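Local coordinates for protein carbohydrate kinase, pfkB family (Enterococcus faecalis, PDB 3KTN) that probably phosphorylates a sugar or sugar acid, possibly 2-keto-3-deoxygluconate, as a magnesium-binding kinase of the PfkB (ribokinase-like) family, at residues Phe168-Pro172 and Asp203-Leu208; Val11-Pro17 and Ile87-Glu93; Ile54-Pro58 and Ala112-Ser116; Glu117-Phe123 and Ala149-Leu153; Glu124-Val130 and Lys156-Lys162. All blocks are in the same frame, centred on the assembly; numbering follows the deposited sequence.

Four of the five contacts form a connected series. Interaction 2 pairs two strands of the small sheet near the magnesium site: A92 has its side chain about 4 Å from that of I276, and the side chain of R14 lies about 6 Å from the metal. Its V11 and I87 pack on T55, L57 and P58 of interaction 3 (I87 CG1 to P58 CD 3.5 Å). Interaction 3 in turn meets interaction 4 through K56 NZ and D120 O, 2.9 Å apart; the centres of interactions 3 and 4 are 11 Å apart. Interactions 4 and 5 share helix 144-159, with L153 CD1 4.0 Å from L127 CD2. Interaction 1 stands apart, its nearest atoms about 9 Å from interaction 2.

Interaction 1. Residues Phe168-Pro172 and Asp203-Leu208. With SO4 (sulfate ion), chain B.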
# COMPACT_ATOMS: atom_id res chain seq x y z
N PHE A 168 -6.16 5.34 36.90
CA PHE A 168 -5.33 4.27 37.42
C PHE A 168 -4.73 3.61 36.18
O PHE A 168 -5.46 3.28 35.24
CB PHE A 168 -6.18 3.24 38.18
CG PHE A 168 -6.50 3.62 39.60
CD1 PHE A 168 -5.75 3.09 40.65
CD2 PHE A 168 -7.55 4.48 39.90
CE1 PHE A 168 -6.06 3.42 41.98
CE2 PHE A 168 -7.86 4.81 41.22
CZ PHE A 168 -7.12 4.28 42.26
N ASN A 169 -3.42 3.43 36.15
CA ASN A 169 -2.79 2.79 35.00
C ASN A 169 -2.03 1.58 35.53
O ASN A 169 -0.88 1.36 35.19
CB ASN A 169 -1.83 3.74 34.30
CG ASN A 169 -1.49 3.28 32.89
OD1 ASN A 169 -0.35 3.41 32.44
ND2 ASN A 169 -2.48 2.76 32.19
N TYR A 170 -2.70 0.81 36.38
CA TYR A 170 -2.11 -0.38 36.98
C TYR A 170 -2.41 -1.64 36.19
O TYR A 170 -3.57 -2.02 36.02
CB TYR A 170 -2.63 -0.55 38.41
CG TYR A 170 -2.31 -1.90 39.03
CD1 TYR A 170 -0.98 -2.31 39.21
CD2 TYR A 170 -3.32 -2.77 39.42
CE1 TYR A 170 -0.68 -3.55 39.77
CE2 TYR A 170 -3.04 -4.01 39.99
CZ TYR A 170 -1.71 -4.40 40.16
OH TYR A 170 -1.43 -5.62 40.71
N ARG A 171 -1.36 -2.28 35.70
CA ARG A 171 -1.50 -3.52 34.95
C ARG A 171 -0.81 -4.64 35.71
O ARG A 171 0.42 -4.74 35.71
CB ARG A 171 -0.91 -3.36 33.55
CG ARG A 171 -1.65 -2.35 32.69
CD ARG A 171 -1.09 -2.27 31.29
NE ARG A 171 -1.69 -1.19 30.51
CZ ARG A 171 -2.97 -1.12 30.18
NH1 ARG A 171 -3.81 -2.07 30.56
NH2 ARG A 171 -3.42 -0.09 29.47
N PRO A 172 -1.60 -5.48 36.39
CA PRO A 172 -1.12 -6.61 37.19
C PRO A 172 -0.00 -7.38 36.50
O PRO A 172 1.09 -7.55 37.05
CB PRO A 172 -2.38 -7.46 37.36
CG PRO A 172 -3.47 -6.43 37.39
CD PRO A 172 -3.07 -5.51 36.27
N ASP A 203 -8.68 -2.63 41.17
CA ASP A 203 -7.56 -1.73 41.46
C ASP A 203 -7.55 -1.45 42.96
O ASP A 203 -6.51 -1.54 43.61
CB ASP A 203 -7.68 -0.41 40.69
CG ASP A 203 -7.35 -0.55 39.22
OD1 ASP A 203 -6.30 -1.16 38.90
OD2 ASP A 203 -8.12 -0.05 38.38
N LEU A 204 -8.71 -1.11 43.49
CA LEU A 204 -8.84 -0.80 44.91
C LEU A 204 -8.37 -1.96 45.77
O LEU A 204 -7.60 -1.77 46.71
CB LEU A 204 -10.30 -0.46 45.24
CG LEU A 204 -10.89 0.64 44.35
CD1 LEU A 204 -12.32 0.93 44.77
CD2 LEU A 204 -10.04 1.89 44.47
N VAL A 205 -8.81 -3.17 45.43
CA VAL A 205 -8.44 -4.36 46.18
C VAL A 205 -7.00 -4.82 45.95
O VAL A 205 -6.22 -4.92 46.90
CB VAL A 205 -9.40 -5.53 45.85
CG1 VAL A 205 -8.93 -6.81 46.54
CG2 VAL A 205 -10.81 -5.18 46.30
N GLU A 206 -6.65 -5.08 44.70
CA GLU A 206 -5.32 -5.56 44.36
C GLU A 206 -4.18 -4.56 44.44
O GLU A 206 -3.04 -4.95 44.71
CB GLU A 206 -5.32 -6.18 42.96
CG GLU A 206 -6.03 -7.51 42.88
CD GLU A 206 -6.01 -8.07 41.48
OE1 GLU A 206 -4.91 -8.12 40.88
OE2 GLU A 206 -7.08 -8.48 40.98
N LEU A 207 -4.45 -3.29 44.20
CA LEU A 207 -3.39 -2.29 44.25
C LEU A 207 -3.38 -1.49 45.54
O LEU A 207 -2.34 -1.37 46.20
CB LEU A 207 -3.49 -1.33 43.06
CG LEU A 207 -2.45 -0.20 43.08
CD1 LEU A 207 -1.05 -0.79 43.04
CD2 LEU A 207 -2.68 0.73 41.90
N LEU A 208 -4.54 -0.95 45.90
CA LEU A 208 -4.66 -0.14 47.10
C LEU A 208 -4.89 -0.98 48.36
O LEU A 208 -5.14 -0.44 49.44
CB LEU A 208 -5.78 0.88 46.93
CG LEU A 208 -5.59 1.86 45.76
CD1 LEU A 208 -6.73 2.84 45.73
CD2 LEU A 208 -4.26 2.59 45.90
S SO4 B . 0.11 1.69 29.22
O1 SO4 B . 0.08 0.70 30.32
O2 SO4 B . -1.26 1.88 28.71
O3 SO4 B . 0.63 2.97 29.72
O4 SO4 B . 1.00 1.19 28.16
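A carboxylate set against the edge of an aromatic ring is the unusual element here: D203 OD1 approaches Y170 CD2 to 3.4 Å, close to the plane of the ring. D203 OD2, the other oxygen, accepts a hydrogen bond from the backbone N of S200, which ties the acid to the start of its own helix. One face of the same tyrosine ring is occupied by L207, whose CB sits 4.2 Å from the ring centroid and 21° off its normal, a CH-pi geometry; L207 CD2 is also 3.7 Å from Y170 CB. F168 adds a second aromatic contact. Its CD1 is 4.1 Å from L207 CD2 and its CZ 3.8 Å from L208 CD1, both methyls lying near the plane of the phenyl ring. The contact is therefore mainly apolar, with L207 touching both rings. N169 and R171 point away from 203-208, and R171 binds a sulfate, probably from the crystallisation liquor, through NE to O1 (2.6 Å) and NH2 to O2 (3.0 Å); R108 also bonds this ion. Within the fold, 168-172 continues from strand 163-167, F168 forming a backbone hydrogen bond with F198 of the adjacent strand 196-198. L207 rests on Y187 of helix 177-190, while L204 and L208 pack on F229 of helix 218-233.

Interaction 2. Residues Val11-Pro17 and Ile87-Glu93; sequences VMLRFTP and IGSFFAE
Two extended strands, 12-16 and 88-93, run parallel, their axes 4.4 Å apart at closest and inclined by 18°. Before the pairing proper, a water joins V11 O (2.8 Å) to G88 N (2.7 Å). Selenomethionine M12 (chi1 m, chi2 t) brings SE to 3.9 Å from F90 CD2, an oblique Met-aromatic contact. L13 pairs with S89 (CA-CA 4.3 Å): L13 N donates to G88 O at 2.9 Å, L13 O accepts from F90 N at 2.9 Å, and L13 CD1 meets I87 CG2 at 3.3 Å. F90, paired with R14, has chi1 p (69°), which lays its ring face over R14 CB, 4.1 Å from the centroid; R14 NE bonds T16 OG1 (2.7 Å), and the guanidinium reaches D316 and the magnesium-site residue D274 in salt bridges. F15, opposite F91, donates from N to F90 O (2.9 Å) and accepts at O from A92 N (2.8 Å). Both adopt chi1 m, ring centroids 5.0 Å apart, planes at 30°, barely overlapping. P17 CD finally lies 3.2 Å from A92 O. F15 also stacks on F15 of the third subunit, consistent with the lid sheet of ribokinase-like kinases, which in relatives borders the active site and joins subunits.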
# COMPACT_ATOMS: atom_id res chain seq x y z
N VAL A 11 3.42 10.99 25.22
CA VAL A 11 3.11 10.77 23.81
C VAL A 11 3.95 9.58 23.41
O VAL A 11 5.15 9.54 23.70
CB VAL A 11 3.54 11.94 22.90
CG1 VAL A 11 3.44 11.52 21.44
CG2 VAL A 11 2.66 13.16 23.15
N MSE A 12 3.34 8.59 22.76
CA MSE A 12 4.07 7.41 22.31
C MSE A 12 3.81 7.13 20.83
O MSE A 12 2.78 7.52 20.28
CB MSE A 12 3.63 6.16 23.09
CG MSE A 12 4.26 5.98 24.46
SE MSE A 12 3.96 4.17 25.10
CE MSE A 12 5.60 3.36 24.52
N LEU A 13 4.75 6.44 20.20
CA LEU A 13 4.63 6.05 18.81
C LEU A 13 4.04 4.65 18.82
O LEU A 13 4.52 3.79 19.56
CB LEU A 13 6.00 5.96 18.14
CG LEU A 13 6.74 7.16 17.54
CD1 LEU A 13 6.48 8.41 18.33
CD2 LEU A 13 8.23 6.84 17.49
N ARG A 14 3.01 4.41 18.02
CA ARG A 14 2.43 3.08 17.91
C ARG A 14 2.67 2.60 16.49
O ARG A 14 2.35 3.31 15.53
CB ARG A 14 0.93 3.06 18.20
CG ARG A 14 0.31 1.70 17.89
CD ARG A 14 -1.19 1.65 18.13
NE ARG A 14 -1.81 0.57 17.36
CZ ARG A 14 -3.07 0.17 17.50
NH1 ARG A 14 -3.86 0.76 18.39
NH2 ARG A 14 -3.55 -0.81 16.74
N PHE A 15 3.23 1.41 16.35
CA PHE A 15 3.49 0.83 15.04
C PHE A 15 2.56 -0.36 14.86
O PHE A 15 2.54 -1.26 15.69
CB PHE A 15 4.95 0.38 14.94
CG PHE A 15 5.94 1.50 15.02
CD1 PHE A 15 6.07 2.40 13.98
CD2 PHE A 15 6.75 1.64 16.15
CE1 PHE A 15 7.00 3.44 14.04
CE2 PHE A 15 7.68 2.68 16.22
CZ PHE A 15 7.81 3.58 15.16
N THR A 16 1.81 -0.37 13.77
CA THR A 16 0.87 -1.46 13.55
C THR A 16 0.93 -1.97 12.12
O THR A 16 0.86 -1.17 11.17
CB THR A 16 -0.58 -1.00 13.80
OG1 THR A 16 -0.64 -0.30 15.04
CG2 THR A 16 -1.56 -2.20 13.82
N PRO A 17 1.08 -3.28 11.94
CA PRO A 17 1.12 -3.82 10.57
C PRO A 17 -0.33 -3.72 10.07
O PRO A 17 -1.27 -3.70 10.86
CB PRO A 17 1.54 -5.28 10.78
CG PRO A 17 2.25 -5.28 12.12
CD PRO A 17 1.43 -4.32 12.93
N ILE A 87 11.46 9.15 21.83
CA ILE A 87 10.02 9.09 22.09
C ILE A 87 9.71 7.62 22.37
O ILE A 87 10.22 6.73 21.69
CB ILE A 87 9.19 9.58 20.88
CG1 ILE A 87 9.49 11.05 20.60
CG2 ILE A 87 7.70 9.42 21.19
CD1 ILE A 87 8.65 11.65 19.47
N GLY A 88 8.90 7.36 23.39
CA GLY A 88 8.55 5.99 23.72
C GLY A 88 7.72 5.39 22.59
O GLY A 88 7.11 6.13 21.82
N SER A 89 7.70 4.07 22.48
CA SER A 89 6.93 3.44 21.42
C SER A 89 6.57 2.00 21.71
O SER A 89 7.11 1.39 22.64
CB SER A 89 7.73 3.47 20.11
OG SER A 89 8.85 2.59 20.20
N PHE A 90 5.66 1.47 20.91
CA PHE A 90 5.26 0.07 21.02
C PHE A 90 4.70 -0.42 19.69
O PHE A 90 4.24 0.36 18.85
CB PHE A 90 4.24 -0.11 22.15
CG PHE A 90 2.88 0.50 21.88
CD1 PHE A 90 1.86 -0.26 21.32
CD2 PHE A 90 2.61 1.81 22.27
CE1 PHE A 90 0.58 0.27 21.16
CE2 PHE A 90 1.34 2.35 22.11
CZ PHE A 90 0.32 1.58 21.55
N PHE A 91 4.78 -1.73 19.50
CA PHE A 91 4.26 -2.37 18.31
C PHE A 91 2.97 -3.05 18.71
O PHE A 91 2.85 -3.56 19.83
CB PHE A 91 5.26 -3.41 17.79
CG PHE A 91 6.49 -2.81 17.19
CD1 PHE A 91 6.61 -2.66 15.81
CD2 PHE A 91 7.51 -2.33 18.01
CE1 PHE A 91 7.73 -2.04 15.25
CE2 PHE A 91 8.63 -1.71 17.46
CZ PHE A 91 8.74 -1.56 16.07
N ALA A 92 1.98 -3.02 17.82
CA ALA A 92 0.71 -3.66 18.10
C ALA A 92 0.32 -4.55 16.93
O ALA A 92 0.01 -4.06 15.84
CB ALA A 92 -0.36 -2.61 18.36
N GLU A 93 0.35 -5.86 17.15
CA GLU A 93 -0.02 -6.82 16.11
C GLU A 93 -1.45 -7.22 16.42
O GLU A 93 -1.70 -7.89 17.42
CB GLU A 93 0.91 -8.04 16.17
CG GLU A 93 2.36 -7.74 15.78
CD GLU A 93 3.31 -8.87 16.13
OE1 GLU A 93 3.81 -8.88 17.28
OE2 GLU A 93 3.54 -9.76 15.28
O HOH W 1 7.58 9.09 25.00

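Interaction 3. Residues Ile54-Pro58 and Ala112-Ser116; sequences ITKLP and AFGIS
Residues 54-57 are extended, forming the end of strand 50-57, whereas 112-114 take helical phi/psi angles without regular helical bonding and overlap a type I turn that runs from F113 to S116. The backbones come closest at K56 and F113 (CA-CA 5.0 Å) and at L57 and A112 (5.4 Å), an approach that also leaves K56 CB 3.7 Å from A112 O. Inside the turn, S116 OG donates to F113 O at 2.8 Å, reinforcing a weak bond from S116 N to the same oxygen at 3.3 Å. A112 points toward the strand: its CB lies 3.9 Å from L57 CA and 3.8 Å from P58 CD. F113, with chi1 t, brings CD1 to 3.3 Å from T55 OG1, and its ring also meets that of F8. K56 takes m for both chi1 and chi2, which sets CG 3.7 Å from S116 CB and leads the amine away to a cation-pi contact with Y121. T55 and K56 are bonded to G9 O and D120 O, and S116 OG to F113 O of its own turn and to Y121, so none of these polar ends is spent across the interface; 54-58 and 112-116 meet by buried van der Waals packing, involving backbone atoms (L57 CA, A112 O) as well as side chains.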
# COMPACT_ATOMS: atom_id res chain seq x y z
N ILE A 54 0.13 18.85 28.09
CA ILE A 54 1.34 19.32 28.75
C ILE A 54 2.30 18.14 28.74
O ILE A 54 2.05 17.13 29.39
CB ILE A 54 1.06 19.75 30.21
CG1 ILE A 54 -0.04 20.81 30.24
CG2 ILE A 54 2.34 20.29 30.84
CD1 ILE A 54 -0.50 21.19 31.64
N THR A 55 3.40 18.27 28.01
CA THR A 55 4.37 17.20 27.91
C THR A 55 5.60 17.75 27.18
O THR A 55 5.69 18.94 26.92
CB THR A 55 3.79 16.02 27.09
OG1 THR A 55 4.66 14.88 27.18
CG2 THR A 55 3.67 16.43 25.63
N LYS A 56 6.54 16.87 26.86
CA LYS A 56 7.74 17.26 26.13
C LYS A 56 7.92 16.34 24.93
O LYS A 56 7.54 15.16 24.97
CB LYS A 56 9.00 17.15 26.99
CG LYS A 56 9.02 18.01 28.25
CD LYS A 56 9.02 19.50 27.95
CE LYS A 56 9.11 20.32 29.24
NZ LYS A 56 8.81 21.76 29.03
N LEU A 57 8.51 16.88 23.87
CA LEU A 57 8.82 16.12 22.67
C LEU A 57 10.19 16.59 22.22
O LEU A 57 10.52 17.77 22.35
CB LEU A 57 7.78 16.36 21.56
CG LEU A 57 6.45 15.61 21.74
CD1 LEU A 57 5.49 15.96 20.61
CD2 LEU A 57 6.71 14.13 21.77
N PRO A 58 11.02 15.68 21.69
CA PRO A 58 12.36 16.07 21.24
C PRO A 58 12.31 17.09 20.12
O PRO A 58 11.37 17.10 19.32
CB PRO A 58 12.97 14.75 20.80
CG PRO A 58 11.78 14.00 20.27
CD PRO A 58 10.75 14.27 21.34
N ALA A 112 11.62 11.93 26.03
CA ALA A 112 11.63 13.35 26.32
C ALA A 112 10.75 13.64 27.54
O ALA A 112 11.09 14.47 28.38
CB ALA A 112 11.12 14.13 25.12
N PHE A 113 9.62 12.95 27.64
CA PHE A 113 8.72 13.14 28.76
C PHE A 113 9.29 12.51 30.03
O PHE A 113 9.20 13.09 31.11
CB PHE A 113 7.36 12.52 28.46
CG PHE A 113 6.38 12.61 29.60
CD1 PHE A 113 5.92 13.85 30.04
CD2 PHE A 113 5.88 11.46 30.20
CE1 PHE A 113 4.97 13.93 31.07
CE2 PHE A 113 4.93 11.53 31.22
CZ PHE A 113 4.47 12.77 31.65
N GLY A 114 9.89 11.34 29.88
CA GLY A 114 10.46 10.64 31.01
C GLY A 114 11.63 11.31 31.70
O GLY A 114 11.87 11.07 32.89
N ILE A 115 12.37 12.15 30.98
CA ILE A 115 13.53 12.83 31.56
C ILE A 115 13.24 14.27 31.97
O ILE A 115 14.14 14.99 32.40
CB ILE A 115 14.73 12.85 30.59
CG1 ILE A 115 14.46 13.78 29.41
CG2 ILE A 115 15.01 11.44 30.09
CD1 ILE A 115 15.69 14.07 28.58
N SER A 116 11.99 14.70 31.82
CA SER A 116 11.64 16.07 32.19
C SER A 116 11.13 16.12 33.63
O SER A 116 10.50 15.17 34.12
CB SER A 116 10.58 16.61 31.24
OG SER A 116 9.39 15.85 31.33

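Interaction 4. Residues Glu117-Phe123 and Ala149-Leu153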
# COMPACT_ATOMS: atom_id res chain seq x y z
N GLU A 117 11.40 17.22 34.31
CA GLU A 117 10.98 17.39 35.69
C GLU A 117 10.08 18.61 35.88
O GLU A 117 9.96 19.45 34.99
CB GLU A 117 12.21 17.50 36.60
CG GLU A 117 13.36 18.26 35.97
CD GLU A 117 14.67 18.08 36.73
OE1 GLU A 117 15.71 18.54 36.22
OE2 GLU A 117 14.64 17.48 37.83
N ALA A 118 9.46 18.69 37.05
CA ALA A 118 8.55 19.79 37.37
C ALA A 118 9.10 21.16 37.02
O ALA A 118 8.35 22.03 36.56
CB ALA A 118 8.18 19.73 38.84
N LYS A 119 10.40 21.37 37.22
CA LYS A 119 10.99 22.67 36.93
C LYS A 119 11.02 23.00 35.44
O LYS A 119 11.24 24.15 35.06
CB LYS A 119 12.41 22.77 37.51
CG LYS A 119 13.47 21.96 36.78
CD LYS A 119 14.85 22.20 37.40
CE LYS A 119 15.94 21.47 36.63
NZ LYS A 119 17.29 21.66 37.21
N ASP A 120 10.79 21.99 34.60
CA ASP A 120 10.78 22.21 33.16
C ASP A 120 9.40 22.69 32.69
O ASP A 120 9.24 23.10 31.55
CB ASP A 120 11.14 20.93 32.41
CG ASP A 120 12.54 20.44 32.72
OD1 ASP A 120 13.48 21.26 32.67
OD2 ASP A 120 12.70 19.24 33.00
N TYR A 121 8.42 22.65 33.59
CA TYR A 121 7.06 23.06 33.24
C TYR A 121 6.58 24.29 34.01
O TYR A 121 6.77 24.38 35.22
CB TYR A 121 6.08 21.92 33.52
CG TYR A 121 6.35 20.63 32.77
CD1 TYR A 121 5.88 20.43 31.47
CD2 TYR A 121 7.06 19.59 33.38
CE1 TYR A 121 6.10 19.21 30.80
CE2 TYR A 121 7.29 18.39 32.73
CZ TYR A 121 6.81 18.20 31.45
OH TYR A 121 7.04 16.99 30.83
N ASP A 122 5.93 25.21 33.31
CA ASP A 122 5.41 26.40 33.95
C ASP A 122 3.96 26.13 34.34
O ASP A 122 3.04 26.71 33.77
CB ASP A 122 5.46 27.60 33.01
CG ASP A 122 5.25 28.92 33.73
OD1 ASP A 122 4.37 28.99 34.61
OD2 ASP A 122 5.95 29.90 33.40
N PHE A 123 3.77 25.23 35.30
CA PHE A 123 2.43 24.86 35.75
C PHE A 123 1.56 26.04 36.16
O PHE A 123 0.35 26.05 35.90
CB PHE A 123 2.51 23.85 36.90
CG PHE A 123 3.09 22.52 36.51
CD1 PHE A 123 2.64 21.85 35.37
CD2 PHE A 123 4.08 21.92 37.29
CE1 PHE A 123 3.16 20.61 35.02
CE2 PHE A 123 4.60 20.68 36.94
CZ PHE A 123 4.14 20.02 35.81
N ALA A 149 6.78 15.54 39.05
CA ALA A 149 6.11 16.60 38.30
C ALA A 149 4.60 16.44 38.41
O ALA A 149 3.88 17.43 38.59
CB ALA A 149 6.53 16.56 36.84
N ALA A 150 4.12 15.21 38.33
CA ALA A 150 2.69 14.95 38.42
C ALA A 150 2.14 15.37 39.78
O ALA A 150 1.11 16.04 39.87
CB ALA A 150 2.40 13.47 38.16
N LEU A 151 2.84 14.97 40.85
CA LEU A 151 2.42 15.30 42.21
C LEU A 151 2.37 16.81 42.42
O LEU A 151 1.41 17.34 42.96
CB LEU A 151 3.38 14.65 43.21
CG LEU A 151 3.32 13.12 43.15
CD1 LEU A 151 4.40 12.50 44.02
CD2 LEU A 151 1.94 12.66 43.60
N ILE A 152 3.41 17.51 41.98
CA ILE A 152 3.46 18.96 42.11
C ILE A 152 2.31 19.61 41.36
O ILE A 152 1.69 20.55 41.85
CB ILE A 152 4.80 19.51 41.58
CG1 ILE A 152 5.91 19.18 42.58
CG2 ILE A 152 4.70 21.01 41.34
CD1 ILE A 152 7.30 19.60 42.13
N LEU A 153 2.02 19.10 40.16
CA LEU A 153 0.94 19.65 39.36
C LEU A 153 -0.41 19.48 40.04
O LEU A 153 -1.25 20.38 40.02
CB LEU A 153 0.90 18.99 37.98
CG LEU A 153 -0.30 19.33 37.10
CD1 LEU A 153 -0.43 20.84 36.94
CD2 LEU A 153 -0.12 18.66 35.74
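This contact belongs to the alpha/beta core of the ribokinase-like fold: helix 144-159 lies against strands 4-8 and 132-135, and segment 117-123, which leads into helix 123-127, packs beside it. Polar bonds shape the segment itself rather than the interface. E117 N donates to D120 OD2 at 2.7 Å and D120 N returns to E117 O at 2.7 Å, closing the 3-10 turn 118-120; K83 forms a salt bridge with the same D120 carboxylate. D122 is the centre of an inverse gamma turn, with a weak 3.1 Å bond from F123 N to Y121 O, and stands at the N-cap of the following helix, its OD1 bonding A125 N. Aromatic contact is supplied by F123. L153 CB lies 4.0 Å from the F123 ring centroid and only 9° off the normal, a nearly perpendicular CH-pi approach, while F123 CD1 is 3.6 Å from L153 CD1. The ring also reaches A149 (CE2 to O 3.7 Å) and I152 (CD2 to CG2 4.2 Å). Aliphatic packing adjoins it. A118 and A149 come close because both side chains are small: their CA atoms are 4.1 Å apart, as are their CB atoms. One turn along the helix, I152 completes this patch with its CD1 3.4 Å from A118 CB.

Interaction 5. Residues Glu124-Val130 and Lys156-Lys162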
# COMPACT_ATOMS: atom_id res chain seq x y z
N GLU A 124 2.17 27.03 36.80
CA GLU A 124 1.46 28.22 37.25
C GLU A 124 0.74 28.87 36.06
O GLU A 124 -0.46 29.12 36.11
CB GLU A 124 2.43 29.23 37.85
CG GLU A 124 3.19 28.75 39.08
CD GLU A 124 2.46 29.06 40.37
OE1 GLU A 124 2.14 30.25 40.60
OE2 GLU A 124 2.21 28.13 41.16
N ALA A 125 1.50 29.12 35.00
CA ALA A 125 0.95 29.75 33.79
C ALA A 125 -0.11 28.90 33.11
O ALA A 125 -1.10 29.44 32.59
CB ALA A 125 2.08 30.05 32.82
N PHE A 126 0.08 27.58 33.10
CA PHE A 126 -0.88 26.69 32.45
C PHE A 126 -2.19 26.64 33.21
O PHE A 126 -3.26 26.84 32.62
CB PHE A 126 -0.32 25.27 32.33
CG PHE A 126 1.06 25.21 31.74
CD1 PHE A 126 1.50 26.18 30.85
CD2 PHE A 126 1.91 24.16 32.06
CE1 PHE A 126 2.77 26.11 30.28
CE2 PHE A 126 3.19 24.08 31.50
CZ PHE A 126 3.62 25.06 30.61
N LEU A 127 -2.11 26.37 34.50
CA LEU A 127 -3.29 26.28 35.35
C LEU A 127 -4.17 27.52 35.24
O LEU A 127 -5.39 27.43 35.34
CB LEU A 127 -2.87 26.04 36.80
CG LEU A 127 -2.28 24.66 37.08
CD1 LEU A 127 -1.64 24.62 38.46
CD2 LEU A 127 -3.38 23.61 36.97
N ALA A 128 -3.54 28.67 35.02
CA ALA A 128 -4.27 29.93 34.91
C ALA A 128 -5.18 29.98 33.68
O ALA A 128 -6.07 30.82 33.60
CB ALA A 128 -3.29 31.10 34.87
N GLU A 129 -4.97 29.07 32.73
CA GLU A 129 -5.78 29.07 31.52
C GLU A 129 -6.67 27.84 31.33
O GLU A 129 -7.29 27.69 30.28
CB GLU A 129 -4.88 29.25 30.30
CG GLU A 129 -4.27 30.63 30.20
CD GLU A 129 -3.30 30.76 29.04
OE1 GLU A 129 -3.69 30.46 27.89
OE2 GLU A 129 -2.14 31.16 29.28
N VAL A 130 -6.74 26.98 32.34
CA VAL A 130 -7.56 25.78 32.25
C VAL A 130 -8.49 25.66 33.45
O VAL A 130 -8.20 26.20 34.51
CB VAL A 130 -6.70 24.50 32.17
CG1 VAL A 130 -5.81 24.55 30.94
CG2 VAL A 130 -5.87 24.35 33.43
N LYS A 156 -0.65 21.87 42.97
CA LYS A 156 -0.87 23.20 42.43
C LYS A 156 -2.29 23.36 41.91
O LYS A 156 -2.98 24.33 42.25
CB LYS A 156 0.14 23.47 41.30
CG LYS A 156 1.04 24.66 41.55
CD LYS A 156 2.50 24.33 41.25
CE LYS A 156 3.39 25.53 41.50
NZ LYS A 156 4.84 25.21 41.35
N ALA A 157 -2.74 22.41 41.10
CA ALA A 157 -4.09 22.45 40.54
C ALA A 157 -5.11 22.60 41.67
O ALA A 157 -6.08 23.34 41.55
CB ALA A 157 -4.38 21.17 39.76
N HIS A 158 -4.87 21.89 42.76
CA HIS A 158 -5.75 21.96 43.92
C HIS A 158 -5.77 23.38 44.49
O HIS A 158 -6.84 23.92 44.77
CB HIS A 158 -5.28 20.98 44.99
CG HIS A 158 -6.15 20.97 46.21
ND1 HIS A 158 -7.50 20.69 46.16
CD2 HIS A 158 -5.87 21.23 47.51
CE1 HIS A 158 -8.01 20.78 47.37
NE2 HIS A 158 -7.05 21.11 48.21
N ALA A 159 -4.59 23.96 44.65
CA ALA A 159 -4.46 25.32 45.17
C ALA A 159 -5.27 26.30 44.33
O ALA A 159 -6.01 27.13 44.86
CB ALA A 159 -3.00 25.74 45.20
N TYR A 160 -5.12 26.21 43.01
CA TYR A 160 -5.84 27.09 42.09
C TYR A 160 -7.31 26.69 42.02
O TYR A 160 -8.09 27.30 41.28
CB TYR A 160 -5.23 27.02 40.69
CG TYR A 160 -3.93 27.77 40.53
CD1 TYR A 160 -2.83 27.47 41.32
CD2 TYR A 160 -3.80 28.75 39.55
CE1 TYR A 160 -1.62 28.14 41.15
CE2 TYR A 160 -2.60 29.43 39.37
CZ TYR A 160 -1.51 29.12 40.17
OH TYR A 160 -0.32 29.78 39.98
N GLN A 161 -7.68 25.68 42.78
CA GLN A 161 -9.06 25.21 42.78
C GLN A 161 -9.49 24.72 41.40
O GLN A 161 -10.64 24.90 40.99
CB GLN A 161 -9.99 26.33 43.24
CG GLN A 161 -9.92 26.62 44.73
CD GLN A 161 -10.74 27.83 45.13
OE1 GLN A 161 -10.39 28.97 44.81
NE2 GLN A 161 -11.85 27.59 45.81
N LYS A 162 -8.56 24.09 40.69
CA LYS A 162 -8.85 23.55 39.36
C LYS A 162 -9.28 22.10 39.54
O LYS A 162 -8.73 21.39 40.39
CB LYS A 162 -7.61 23.61 38.47
CG LYS A 162 -7.06 25.00 38.24
CD LYS A 162 -8.10 25.90 37.60
CE LYS A 162 -7.55 27.30 37.36
NZ LYS A 162 -8.56 28.16 36.68
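A Schellman motif ends helix 144-159 at this contact, beside the short helix 123-127. Its evidence is the positive phi of Q161 (62°) together with two bonds back into the last turn: K162 N to A157 O at 2.7 Å and Q161 N to H158 O at 2.8 Å. Those amides are thus satisfied locally, as is Y160 N by K156 O at 2.9 Å. The facing segment also closes on itself: E129 N donates to F126 O (2.8 Å), A128 N to E124 O (3.3 Å), and V130 N makes a weak 3.3 Å bond to L127 O in a type I turn. At the start of the short helix, the N-cap residue D122 bonds A125 N through OD1. Between the segments the clear hydrogen bond is K162 NZ to V130 O, 2.9 Å, so the same lysine whose N closes the Schellman motif supplies a donor to a carbonyl on the loop after the short helix. E124 reaches across at the other end, its OE1 2.6 Å from Y160 OH; its salt bridge to K156 is long (OE2 to NZ 3.9 Å), and the modelled place of OE2 is less certain. L127 fills the space between these polar ends. Its CD2 is 3.8 Å from A157 CB, and its CB stands over the Y160 ring, 4.3 Å from the centroid and 22° off the normal.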